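Local coordinates for Tol-Pal system protein TolB (Acinetobacter baumannii, PDB 7MX5) that probably serves as the periplasmic component of the Tol-Pal system, helping the outer membrane to invaginate during cell division and to keep its integrity, at residues K9-A14 / G379-N384; N237-Q242 / T254-I259. One frame throughout, in Å; residues are numbered along the deposited sequence.

From the N terminus, strand 6-9 runs first along the edge of a propeller blade, and its end, with the turn after it, meets G379-N384 in interaction 1 before the chain goes on to strand 16-19 of the mixed sheet. This contact closes a loop of 364 residues that takes in that sheet and nearly all of the beta-propeller. Interaction 2 is nested inside the loop and spans only 11 residues: N237-Q242 of one blade meets T254-I259, the connection to the next. Interaction 1 thus ties the start of the chain to a late blade, whereas interaction 2 joins neighbouring blades. Their centres lie 38 Å apart and they do not touch.

Interaction 1 (K9-A14 / G379-N384); sequences KAPDQA and GRFRMN
K9 and R382 form an antiparallel, hydrogen-bonded beta bridge at the edge of a propeller blade, where strand 6-9 is added as an outermost strand beside 382-386. The bridge lies where the chain leaves the blade for strand 16-19. R382 N donates to K9 O at 3.0 Å. The return bond, from K9 N to R382 O, is weak. K9 O is also approached by the CA-H of F381, with CA 3.2 Å away, so one carbonyl receives two donors of unequal strength.

On the face shared by K9 and R382 the two side chains cross obliquely, their CB atoms 3.7 Å apart, and K9 CB lies over one face of the R382 guanidinium, offset toward its rim. K9 CG stands anti to its backbone N (chi1 -178°), and CD follows close against R380 O, at 3.1 Å. A bend at chi3 (-116°) then sets CE, and the terminal NZ makes a weak hydrogen bond to G379 O. NZ is 4.2 Å from R382 NH2, a proximity of like charges that the carbonyl would partly offset. R380 turns its guanidinium to D378, with which NE forms a salt bridge.

Beyond the bridge, the strand pairing gives way to apolar contact. P11 and F381 lie side by side, pointing the same way, and S376 OG accompanies the turn by bonding to F381 N. The F381 side chain also touches M359 and R38. Its ring edge is met in plane by P11 CD, 3.7 Å from F381 CD1, while M383 SD also lies in plane at the edge, nearest to CE2.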
ATOM      1  N   LYS A   9      10.326 -10.037  -9.528  1.00 62.13           N
ATOM      2  CA  LYS A   9      11.261  -9.375 -10.435  1.00 56.80           C
ATOM      3  C   LYS A   9      12.186  -8.495  -9.600  1.00 63.55           C
ATOM      4  O   LYS A   9      11.796  -7.408  -9.167  1.00 55.71           O
ATOM      5  CB  LYS A   9      10.520  -8.563 -11.494  1.00 54.69           C
ATOM      6  CG  LYS A   9      11.426  -7.884 -12.508  1.00 62.04           C
ATOM      7  CD  LYS A   9      10.734  -6.695 -13.158  1.00 62.69           C
ATOM      8  CE  LYS A   9      10.540  -6.905 -14.649  1.00 69.03           C
ATOM      9  NZ  LYS A   9       9.966  -5.695 -15.301  1.00 69.60           N
ATOM     10  N   ALA A  10      13.405  -8.974  -9.366  1.00 69.33           N
ATOM     11  CA  ALA A  10      14.384  -8.185  -8.642  1.00 60.39           C
ATOM     12  C   ALA A  10      14.870  -7.028  -9.514  1.00 75.05           C
ATOM     13  O   ALA A  10      14.853  -7.121 -10.745  1.00 74.17           O
ATOM     14  CB  ALA A  10      15.565  -9.056  -8.223  1.00 65.63           C
ATOM     15  N   PRO A  11      15.293  -5.921  -8.905  1.00 76.59           N
ATOM     16  CA  PRO A  11      15.886  -4.837  -9.697  1.00 81.08           C
ATOM     17  C   PRO A  11      17.130  -5.335 -10.415  1.00 82.81           C
ATOM     18  O   PRO A  11      17.993  -5.981  -9.815  1.00 87.95           O
ATOM     19  CB  PRO A  11      16.214  -3.763  -8.652  1.00 83.03           C
ATOM     20  CG  PRO A  11      16.271  -4.487  -7.351  1.00 62.67           C
ATOM     21  CD  PRO A  11      15.307  -5.629  -7.461  1.00 73.38           C
ATOM     22  N   ASP A  12      17.205  -5.042 -11.718  1.00 89.85           N
ATOM     23  CA  ASP A  12      18.251  -5.606 -12.565  1.00 95.20           C
ATOM     24  C   ASP A  12      19.634  -5.368 -11.970  1.00105.72           C
ATOM     25  O   ASP A  12      20.392  -6.312 -11.722  1.00105.69           O
ATOM     26  CB  ASP A  12      18.158  -5.015 -13.973  1.00 81.84           C
ATOM     27  CG  ASP A  12      18.977  -5.792 -14.985  1.00 83.49           C
ATOM     28  OD1 ASP A  12      19.636  -6.779 -14.593  1.00 84.97           O
ATOM     29  OD2 ASP A  12      18.960  -5.419 -16.174  1.00 87.64           O
ATOM     30  N   GLN A  13      19.978  -4.107 -11.730  1.00114.82           N
ATOM     31  CA  GLN A  13      21.195  -3.785 -11.000  1.00114.86           C
ATOM     32  C   GLN A  13      20.903  -2.686  -9.996  1.00115.46           C
ATOM     33  O   GLN A  13      20.252  -1.690 -10.324  1.00114.76           O
ATOM     34  CB  GLN A  13      22.327  -3.359 -11.936  1.00121.61           C
ATOM     35  CG  GLN A  13      23.702  -3.538 -11.312  1.00130.20           C
ATOM     36  CD  GLN A  13      24.226  -4.951 -11.459  1.00137.43           C
ATOM     37  OE1 GLN A  13      24.534  -5.617 -10.470  1.00135.85           O
ATOM     38  NE2 GLN A  13      24.337  -5.414 -12.698  1.00122.69           N
ATOM     39  N   ALA A  14      21.389  -2.879  -8.778  1.00111.21           N
ATOM     40  CA  ALA A  14      21.196  -1.943  -7.683  1.00 98.65           C
ATOM     41  C   ALA A  14      22.407  -2.034  -6.772  1.00 88.02           C
ATOM     42  O   ALA A  14      23.100  -3.059  -6.759  1.00 87.08           O
ATOM     43  CB  ALA A  14      19.909  -2.251  -6.907  1.00 85.65           C
ATOM     44  N   GLY A 379       8.908   0.412 -12.446  1.00 41.68           N
ATOM     45  CA  GLY A 379       8.641  -0.768 -13.240  1.00 39.21           C
ATOM     46  C   GLY A 379       9.702  -1.848 -13.249  1.00 44.62           C
ATOM     47  O   GLY A 379       9.708  -2.664 -14.177  1.00 61.56           O
ATOM     48  N   ARG A 380      10.587  -1.892 -12.251  1.00 44.47           N
ATOM     49  CA  ARG A 380      11.643  -2.896 -12.217  1.00 52.14           C
ATOM     50  C   ARG A 380      11.513  -3.892 -11.080  1.00 54.66           C
ATOM     51  O   ARG A 380      12.199  -4.919 -11.102  1.00 56.74           O
ATOM     52  CB  ARG A 380      13.018  -2.232 -12.086  1.00 51.16           C
ATOM     53  CG  ARG A 380      13.338  -1.248 -13.165  1.00 59.99           C
ATOM     54  CD  ARG A 380      13.573   0.088 -12.519  1.00 65.31           C
ATOM     55  NE  ARG A 380      14.607   0.035 -11.496  1.00 60.64           N
ATOM     56  CZ  ARG A 380      15.794   0.613 -11.607  1.00 67.26           C
ATOM     57  NH1 ARG A 380      16.130   1.294 -12.691  1.00 66.36           N
ATOM     58  NH2 ARG A 380      16.662   0.509 -10.606  1.00 73.06           N
ATOM     59  N   PHE A 381      10.689  -3.609 -10.079  1.00 47.82           N
ATOM     60  CA  PHE A 381      10.560  -4.465  -8.911  1.00 47.79           C
ATOM     61  C   PHE A 381       9.140  -5.000  -8.844  1.00 40.56           C
ATOM     62  O   PHE A 381       8.182  -4.221  -8.840  1.00 40.72           O
ATOM     63  CB  PHE A 381      10.907  -3.709  -7.628  1.00 47.89           C
ATOM     64  CG  PHE A 381      10.867  -4.565  -6.403  1.00 45.11           C
ATOM     65  CD1 PHE A 381      11.916  -5.418  -6.106  1.00 49.56           C
ATOM     66  CD2 PHE A 381       9.772  -4.537  -5.557  1.00 52.41           C
ATOM     67  CE1 PHE A 381      11.880  -6.215  -4.983  1.00 48.51           C
ATOM     68  CE2 PHE A 381       9.730  -5.332  -4.433  1.00 57.00           C
ATOM     69  CZ  PHE A 381      10.782  -6.174  -4.148  1.00 56.72           C
ATOM     70  N   ARG A 382       9.007  -6.321  -8.801  1.00 42.87           N
ATOM     71  CA  ARG A 382       7.725  -6.963  -8.563  1.00 52.94           C
ATOM     72  C   ARG A 382       7.793  -7.794  -7.293  1.00 50.61           C
ATOM     73  O   ARG A 382       8.773  -8.505  -7.048  1.00 50.84           O
ATOM     74  CB  ARG A 382       7.289  -7.839  -9.741  1.00 48.98           C
ATOM     75  CG  ARG A 382       5.816  -7.665 -10.077  1.00 49.14           C
ATOM     76  CD  ARG A 382       5.350  -8.607 -11.163  1.00 63.53           C
ATOM     77  NE  ARG A 382       5.739  -8.141 -12.488  1.00 52.20           N
ATOM     78  CZ  ARG A 382       6.500  -8.830 -13.326  1.00 70.85           C
ATOM     79  NH1 ARG A 382       6.956 -10.031 -13.016  1.00 63.93           N
ATOM     80  NH2 ARG A 382       6.808  -8.301 -14.507  1.00 76.47           N
ATOM     81  N   MET A 383       6.739  -7.687  -6.491  1.00 45.65           N
ATOM     82  CA  MET A 383       6.611  -8.376  -5.217  1.00 45.84           C
ATOM     83  C   MET A 383       5.235  -9.016  -5.177  1.00 46.18           C
ATOM     84  O   MET A 383       4.232  -8.343  -5.436  1.00 46.17           O
ATOM     85  CB  MET A 383       6.795  -7.393  -4.058  1.00 56.07           C
ATOM     86  CG  MET A 383       7.606  -7.914  -2.894  1.00 60.05           C
ATOM     87  SD  MET A 383       7.833  -6.647  -1.629  1.00 72.92           S
ATOM     88  CE  MET A 383       6.316  -6.806  -0.696  1.00 63.12           C
ATOM     89  N   ASN A 384       5.182 -10.308  -4.873  1.00 45.01           N
ATOM     90  CA  ASN A 384       3.937 -11.058  -4.911  1.00 43.01           C
ATOM     91  C   ASN A 384       3.501 -11.447  -3.506  1.00 47.32           C
ATOM     92  O   ASN A 384       4.314 -11.900  -2.693  1.00 36.53           O
ATOM     93  CB  ASN A 384       4.073 -12.309  -5.782  1.00 49.58           C
ATOM     94  CG  ASN A 384       3.992 -11.995  -7.261  1.00 43.21           C
ATOM     95  OD1 ASN A 384       3.333 -11.038  -7.667  1.00 40.42           O
ATOM     96  ND2 ASN A 384       4.662 -12.800  -8.076  1.00 43.76           N
TER

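Interaction 2 (N237-Q242 / T254-I259); sequences NPEIYQ and TNDSGI
E239 and N255 bring the backbones nearest, with CA atoms 4.9 Å apart, as the two segments run in opposite senses past the end of a propeller blade. Strand 239-244 pairs with 249-252 within the blade, and I240 is still bonded through its backbone to M253, the residue just before T254-I259. From T254 onward the chain turns toward strand 263-265 of the next blade, and the two segments themselves share no hydrogen bond. The CA-H of E239 points to N255 O, but that oxygen is modelled too near P238 O for its place to be certain.

The polar side chains gather around D256. Its chi1 (-169°) sets CG anti to the backbone N; of the two carboxylate oxygens, OD1 lies beside N237 and OD2 beside E239. D256 OD1 is 2.9 Å from N237 OD1, the amide and carboxylate planes being 48° apart. D256 OD2 is 3.0 Å from E239 OE2, and here the two carboxylate planes are 80° apart. E239 is bent at chi2, and its OE2 also comes close to D256 CB. N237 ND2 is turned instead toward G258, 3.7 Å from its CA.

Carbon atoms of P238 and I240 pack against backbone on the other segment. The P238 ring rests against the carbonyl of I259, CG 3.6 Å from I259 O, while I240 CD1 approaches N255 N at 4.1 Å. I240 also touches F272 and F274 of the following blade, and N255 OD1 is hydrogen-bonded to S276 OG, though its place in the model is less sure.

As modelled, N237 OD1 and D256 OD1 are two acceptors side by side. The closeness of E239 OE2 to D256 OD2 would tend to raise the proton affinity of one of these carboxylates.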
ATOM      1  N   ASN A 237     -28.512   4.387 -11.926  1.00 90.96           N
ATOM      2  CA  ASN A 237     -27.085   4.409 -12.202  1.00 83.17           C
ATOM      3  C   ASN A 237     -26.291   4.966 -11.023  1.00 76.51           C
ATOM      4  O   ASN A 237     -26.753   5.874 -10.324  1.00 70.67           O
ATOM      5  CB  ASN A 237     -26.801   5.252 -13.449  1.00 84.59           C
ATOM      6  CG  ASN A 237     -27.880   5.105 -14.504  1.00 90.57           C
ATOM      7  OD1 ASN A 237     -28.956   5.693 -14.393  1.00 95.43           O
ATOM      8  ND2 ASN A 237     -27.602   4.309 -15.529  1.00 91.45           N
ATOM      9  N   PRO A 238     -25.086   4.441 -10.785  1.00 74.50           N
ATOM     10  CA  PRO A 238     -24.296   4.885  -9.630  1.00 75.39           C
ATOM     11  C   PRO A 238     -23.967   6.367  -9.711  1.00 66.86           C
ATOM     12  O   PRO A 238     -23.817   6.930 -10.795  1.00 74.34           O
ATOM     13  CB  PRO A 238     -23.027   4.027  -9.719  1.00 75.02           C
ATOM     14  CG  PRO A 238     -23.421   2.850 -10.566  1.00 71.39           C
ATOM     15  CD  PRO A 238     -24.382   3.411 -11.565  1.00 68.87           C
ATOM     16  N   GLU A 239     -23.865   6.995  -8.540  1.00 56.09           N
ATOM     17  CA  GLU A 239     -23.554   8.413  -8.425  1.00 57.86           C
ATOM     18  C   GLU A 239     -22.634   8.627  -7.231  1.00 56.98           C
ATOM     19  O   GLU A 239     -22.621   7.836  -6.284  1.00 50.27           O
ATOM     20  CB  GLU A 239     -24.823   9.265  -8.266  1.00 55.22           C
ATOM     21  CG  GLU A 239     -25.275   9.978  -9.530  1.00 69.98           C
ATOM     22  CD  GLU A 239     -26.781  10.094  -9.628  1.00 80.74           C
ATOM     23  OE1 GLU A 239     -27.466   9.800  -8.628  1.00 89.28           O
ATOM     24  OE2 GLU A 239     -27.281  10.480 -10.705  1.00 82.87           O
ATOM     25  N   ILE A 240     -21.867   9.713  -7.280  1.00 54.95           N
ATOM     26  CA  ILE A 240     -20.930  10.053  -6.213  1.00 50.73           C
ATOM     27  C   ILE A 240     -21.621  10.972  -5.215  1.00 51.20           C
ATOM     28  O   ILE A 240     -22.258  11.959  -5.601  1.00 53.80           O
ATOM     29  CB  ILE A 240     -19.659  10.710  -6.777  1.00 49.96           C
ATOM     30  CG1 ILE A 240     -18.812   9.684  -7.531  1.00 44.70           C
ATOM     31  CG2 ILE A 240     -18.844  11.351  -5.663  1.00 40.18           C
ATOM     32  CD1 ILE A 240     -18.600  10.027  -8.985  1.00 59.20           C
ATOM     33  N   TYR A 241     -21.492  10.647  -3.933  1.00 54.20           N
ATOM     34  CA  TYR A 241     -22.034  11.446  -2.845  1.00 53.73           C
ATOM     35  C   TYR A 241     -20.915  11.818  -1.885  1.00 48.21           C
ATOM     36  O   TYR A 241     -19.959  11.059  -1.699  1.00 52.58           O
ATOM     37  CB  TYR A 241     -23.124  10.678  -2.089  1.00 63.79           C
ATOM     38  CG  TYR A 241     -24.374  10.407  -2.890  1.00 65.62           C
ATOM     39  CD1 TYR A 241     -24.461   9.299  -3.723  1.00 58.79           C
ATOM     40  CD2 TYR A 241     -25.461  11.267  -2.830  1.00 72.72           C
ATOM     41  CE1 TYR A 241     -25.600   9.050  -4.463  1.00 64.73           C
ATOM     42  CE2 TYR A 241     -26.607  11.019  -3.560  1.00 68.59           C
ATOM     43  CZ  TYR A 241     -26.669   9.915  -4.380  1.00 75.11           C
ATOM     44  OH  TYR A 241     -27.808   9.676  -5.113  1.00 80.94           O
ATOM     45  N   GLN A 242     -21.034  12.993  -1.275  1.00 45.58           N
ATOM     46  CA  GLN A 242     -20.133  13.410  -0.209  1.00 47.70           C
ATOM     47  C   GLN A 242     -20.902  13.475   1.101  1.00 52.88           C
ATOM     48  O   GLN A 242     -21.959  14.111   1.175  1.00 59.30           O
ATOM     49  CB  GLN A 242     -19.488  14.766  -0.500  1.00 54.78           C
ATOM     50  CG  GLN A 242     -18.360  15.095   0.472  1.00 48.24           C
ATOM     51  CD  GLN A 242     -17.722  16.445   0.222  1.00 51.13           C
ATOM     52  OE1 GLN A 242     -18.205  17.234  -0.589  1.00 66.30           O
ATOM     53  NE2 GLN A 242     -16.626  16.719   0.921  1.00 51.68           N
ATOM     54  N   THR A 254     -21.780  14.179  -8.686  1.00 73.17           N
ATOM     55  CA  THR A 254     -21.609  14.045 -10.130  1.00 79.41           C
ATOM     56  C   THR A 254     -22.252  12.990 -11.026  1.00 88.82           C
ATOM     57  O   THR A 254     -23.382  13.147 -11.492  1.00 97.16           O
ATOM     58  CB  THR A 254     -20.099  14.025 -10.519  1.00 67.36           C
ATOM     59  OG1 THR A 254     -19.281  14.518  -9.447  1.00 70.35           O
ATOM     60  CG2 THR A 254     -19.858  14.868 -11.762  1.00 64.87           C
ATOM     61  N   ASN A 255     -21.506  11.917 -11.257  1.00 76.68           N
ATOM     62  CA  ASN A 255     -21.870  10.946 -12.280  1.00 85.48           C
ATOM     63  C   ASN A 255     -23.048  10.004 -12.454  1.00 87.12           C
ATOM     64  O   ASN A 255     -23.139   8.968 -11.824  1.00 85.41           O
ATOM     65  CB  ASN A 255     -20.635  10.240 -12.762  1.00 77.21           C
ATOM     66  CG  ASN A 255     -20.238  10.718 -14.102  1.00 73.39           C
ATOM     67  OD1 ASN A 255     -20.028   9.943 -15.010  1.00 71.18           O
ATOM     68  ND2 ASN A 255     -20.206  12.012 -14.255  1.00 70.65           N
ATOM     69  N   ASP A 256     -23.936  10.374 -13.370  1.00 85.32           N
ATOM     70  CA  ASP A 256     -24.998   9.453 -13.738  1.00 89.00           C
ATOM     71  C   ASP A 256     -24.701   8.939 -15.146  1.00 95.06           C
ATOM     72  O   ASP A 256     -25.417   9.234 -16.105  1.00 90.55           O
ATOM     73  CB  ASP A 256     -26.351  10.186 -13.666  1.00 89.55           C
ATOM     74  CG  ASP A 256     -27.545   9.257 -13.769  1.00 96.10           C
ATOM     75  OD1 ASP A 256     -27.441   8.200 -14.424  1.00 96.68           O
ATOM     76  OD2 ASP A 256     -28.603   9.599 -13.201  1.00 98.79           O
ATOM     77  N   SER A 257     -23.616   8.169 -15.273  1.00 81.91           N
ATOM     78  CA  SER A 257     -23.025   7.887 -16.577  1.00 85.53           C
ATOM     79  C   SER A 257     -23.196   6.450 -17.055  1.00 92.95           C
ATOM     80  O   SER A 257     -22.714   6.121 -18.144  1.00 85.86           O
ATOM     81  CB  SER A 257     -21.533   8.234 -16.565  1.00 76.97           C
ATOM     82  OG  SER A 257     -20.830   7.457 -15.611  1.00 80.70           O
ATOM     83  N   GLY A 258     -23.850   5.586 -16.285  1.00102.88           N
ATOM     84  CA  GLY A 258     -24.145   4.246 -16.749  1.00101.81           C
ATOM     85  C   GLY A 258     -23.103   3.192 -16.444  1.00104.15           C
ATOM     86  O   GLY A 258     -23.276   2.038 -16.859  1.00107.27           O
ATOM     87  N   ILE A 259     -22.021   3.542 -15.747  1.00 80.59           N
ATOM     88  CA  ILE A 259     -21.042   2.574 -15.275  1.00 78.63           C
ATOM     89  C   ILE A 259     -20.829   2.803 -13.784  1.00 78.65           C
ATOM     90  O   ILE A 259     -21.214   3.832 -13.228  1.00 74.00           O
ATOM     91  CB  ILE A 259     -19.698   2.662 -16.031  1.00 81.78           C
ATOM     92  CG1 ILE A 259     -19.102   4.066 -15.906  1.00 71.99           C
ATOM     93  CG2 ILE A 259     -19.876   2.270 -17.492  1.00 77.57           C
ATOM     94  CD1 ILE A 259     -17.612   4.121 -16.168  1.00 67.01           C
TER